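Local structure of phosphatidylinositol 4,5-bisphosphate-binding protein SLM1 (Saccharomyces cerevisiae, 4A6H) at the interface of chains A and B. The protein binds phosphatidylinositol 4,5-bisphosphate and, together with SLM2, acts as an effector of TORC2 and calcineurin signalling; the piece in this structure is its PH domain. Numbering follows the deposited sequence. Chains: chain A/B, Phosphatidylinositol 4,5-bisphosphate-binding protein SLM1.

Contact 1: the interface of chains A and B. Residues chain A 44, 47; chain B 87-89.
A:Val47 presses both of its methyl groups against the main chain of B:Gly88 and the amide and end methyl of B:Ile89. Atom CG2 of A:Val47 lies against the peptide that joins the two, 3.8 Å from the carbonyl carbon C of B:Gly88. CG1 of A:Val47 instead meets CD1, the end methyl of B:Ile89, at 3.9 Å. The torsion of A:Val47 sets the two branches: CG1, opposite the backbone N (chi1 179°), points to the end methyl of the isoleucine, while CG2 lies over the peptide and also comes near that methyl. The two side chains run at about a right angle. A beta-branched residue suits this place because it offers two short arms from a stiff stem, while glycine, lacking a side chain, lets a methyl come down onto the main chain.

Toward A:Lys44 and B:Asn87 the fit is loose. Their carbonyl oxygens O are 4.4 Å apart, too far to touch, and water 1, set to one side of the line between them, bridges the two. It lies 2.8 Å from O of A:Lys44 and 3.1 Å from O of B:Asn87, and could donate a hydrogen to each. Both residues use main-chain carbonyls, so this bridge does not depend on their side-chain type, and each buries little surface here. The patch thus gives one part of a two-fold contact between identical PH domains, a valine against a glycine-isoleucine stretch with a water-bridged carbonyl pair beside it.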
loop_
_atom_site.group_PDB
_atom_site.type_symbol
_atom_site.label_atom_id
_atom_site.label_comp_id
_atom_site.label_asym_id
_atom_site.label_seq_id
_atom_site.Cartn_x
_atom_site.Cartn_y
_atom_site.Cartn_z
ATOM N N LYS A 44 20.192 2.648 -7.228
ATOM C CA LYS A 44 21.065 3.784 -6.919
ATOM C C LYS A 44 20.430 5.180 -6.997
ATOM O O LYS A 44 20.869 6.095 -6.299
ATOM C CB LYS A 44 22.336 3.741 -7.770
ATOM C CG LYS A 44 23.218 2.532 -7.493
ATOM C CD LYS A 44 24.519 2.591 -8.283
ATOM C CE LYS A 44 25.386 3.762 -7.856
ATOM N NZ LYS A 44 26.714 3.733 -8.533
ATOM N N VAL A 47 16.675 9.352 -4.670
ATOM C CA VAL A 47 16.116 10.638 -4.229
ATOM C C VAL A 47 15.069 11.141 -5.242
ATOM O O VAL A 47 15.414 11.545 -6.345
ATOM C CB VAL A 47 17.202 11.721 -4.069
ATOM C CG1 VAL A 47 16.581 13.047 -3.645
ATOM C CG2 VAL A 47 18.274 11.282 -3.061
ATOM N N ASN B 87 25.346 7.058 -1.818
ATOM C CA ASN B 87 25.131 8.496 -1.962
ATOM C C ASN B 87 23.692 8.842 -2.328
ATOM O O ASN B 87 23.210 8.465 -3.393
ATOM C CB ASN B 87 26.054 9.076 -3.039
ATOM C CG ASN B 87 27.509 9.052 -2.637
ATOM O OD1 ASN B 87 27.900 9.677 -1.653
ATOM N ND2 ASN B 87 28.327 8.344 -3.409
ATOM N N GLY B 88 23.013 9.567 -1.451
ATOM C CA GLY B 88 21.679 10.052 -1.749
ATOM C C GLY B 88 21.511 11.402 -1.096
ATOM O O GLY B 88 22.150 12.380 -1.477
ATOM N N ILE B 89 20.645 11.449 -0.097
ATOM C CA ILE B 89 20.538 12.621 0.754
ATOM C C ILE B 89 21.794 12.732 1.621
ATOM O O ILE B 89 22.284 13.828 1.900
ATOM C CB ILE B 89 19.321 12.510 1.680
ATOM C CG1 ILE B 89 18.028 12.325 0.873
ATOM C CG2 ILE B 89 19.249 13.721 2.587
ATOM C CD1 ILE B 89 17.599 13.556 0.117
HETATM O O HOH W 1 23.134 5.702 -4.684
#

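Contact 2: the interface of chains A and B. Residues chain A 53, 87-89; chain B 46-47.
B:Val47 meets A:Gly88 and A:Ile89 in the first shell, spreading its two methyls over different parts of the partner. Atom CG2 of B:Val47 rests on the peptide, 3.7 Å from the carbonyl carbon C of A:Gly88, and CG1 of B:Val47 touches CD1 of A:Ile89 at 3.8 Å. The valine and isoleucine side chains cross nearly perpendicularly, bringing the end methyl of A:Ile89 against both branches. The isoleucine's reach follows from its shape: CG1 is placed opposite its carbonyl carbon (chi1 -63°), and the longer ethyl arm carries CD1 to the valine. Glycine fits beside it because a bare CA leaves the peptide open to the methyl.

On one flank B:Leu46 extends the apolar surface along the same chain. Its methyl CD1 comes to 3.7 Å from the carbonyl oxygen O of A:Asn87, a van der Waals approach that lays hydrocarbon beside a polar atom. On another, CB of A:Ala53, at the end of strand 50-53, lies 3.9 Å from the carbonyl oxygen O of B:Leu46. A small side chain is well suited to this spot, since it lets the strand end come near the partner's main chain.

Farther out, two waters tie the backbone of B:Leu46 to chain A and probably help to position the residue ahead of B:Val47. Water 3 accepts the amide N-H of B:Leu46 in a fairly straight bond (160° at the hydrogen) and also lies next to O of A:Asn87, so the amide and the carbonyl are joined indirectly. Water 2 works at the other end of the residue: it accepts the amide N-H of A:Ala53, with N 2.9 Å away, and sits 2.8 Å from O of B:Leu46.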
loop_
_atom_site.group_PDB
_atom_site.type_symbol
_atom_site.label_atom_id
_atom_site.label_comp_id
_atom_site.label_asym_id
_atom_site.label_seq_id
_atom_site.Cartn_x
_atom_site.Cartn_y
_atom_site.Cartn_z
ATOM N N ALA A 53 1.630 13.713 -3.314
ATOM C CA ALA A 53 0.791 13.030 -2.332
ATOM C C ALA A 53 -0.574 12.668 -2.910
ATOM O O ALA A 53 -1.321 13.549 -3.309
ATOM C CB ALA A 53 0.619 13.910 -1.117
ATOM N N ASN A 87 -2.723 22.835 -2.254
ATOM C CA ASN A 87 -1.391 23.334 -2.571
ATOM C C ASN A 87 -0.311 22.362 -2.119
ATOM O O ASN A 87 -0.245 21.988 -0.951
ATOM C CB ASN A 87 -1.145 24.693 -1.911
ATOM C CG ASN A 87 -2.041 25.783 -2.461
ATOM O OD1 ASN A 87 -2.149 25.957 -3.672
ATOM N ND2 ASN A 87 -2.676 26.536 -1.569
ATOM N N GLY A 88 0.542 21.961 -3.049
ATOM C CA GLY A 88 1.676 21.110 -2.741
ATOM C C GLY A 88 2.714 21.318 -3.825
ATOM O O GLY A 88 3.218 22.424 -3.999
ATOM N N ILE A 89 3.021 20.259 -4.567
ATOM C CA ILE A 89 3.869 20.370 -5.747
ATOM C C ILE A 89 3.124 21.174 -6.803
ATOM O O ILE A 89 3.725 21.955 -7.550
ATOM C CB ILE A 89 4.211 18.974 -6.314
ATOM C CG1 ILE A 89 5.020 18.161 -5.298
ATOM C CG2 ILE A 89 4.962 19.090 -7.632
ATOM C CD1 ILE A 89 6.348 18.774 -4.959
ATOM N N LEU B 46 2.221 18.677 2.424
ATOM C CA LEU B 46 2.153 17.520 1.535
ATOM C C LEU B 46 3.478 17.121 0.927
ATOM O O LEU B 46 3.597 16.030 0.371
ATOM C CB LEU B 46 1.167 17.814 0.395
ATOM C CG LEU B 46 -0.270 18.074 0.853
ATOM C CD1 LEU B 46 -1.169 18.475 -0.316
ATOM C CD2 LEU B 46 -0.811 16.833 1.553
ATOM N N VAL B 47 4.440 18.027 0.997
ATOM C CA VAL B 47 5.707 17.848 0.313
ATOM C C VAL B 47 6.808 17.562 1.321
ATOM O O VAL B 47 7.145 18.414 2.147
ATOM C CB VAL B 47 6.079 19.100 -0.499
ATOM C CG1 VAL B 47 7.343 18.872 -1.323
ATOM C CG2 VAL B 47 4.919 19.508 -1.398
HETATM O O HOH W 2 3.125 16.035 -2.425
HETATM O O HOH W 3 1.981 21.206 0.869
#

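Contacts 1 and 2 belong to one two-fold symmetric interface, and their centres, taken over the C-alpha atoms, are about 21 Å apart. Exchanging the chains relates their common part: residue 47 of one copy meets residues 88 and 89 of the other, with Asn87 beside them. The surroundings differ: A:Lys44 lies beside contact 1, B:Leu46 and A:Ala53 beside contact 2. Each PH domain thus gives and receives the same valine, joining the pair at two separated points, which should limit rocking. SLM1 forms a heterodimer with SLM2 and can also bind itself; the structure alone does not show whether either uses this surface, and the pairing may come from the crystal.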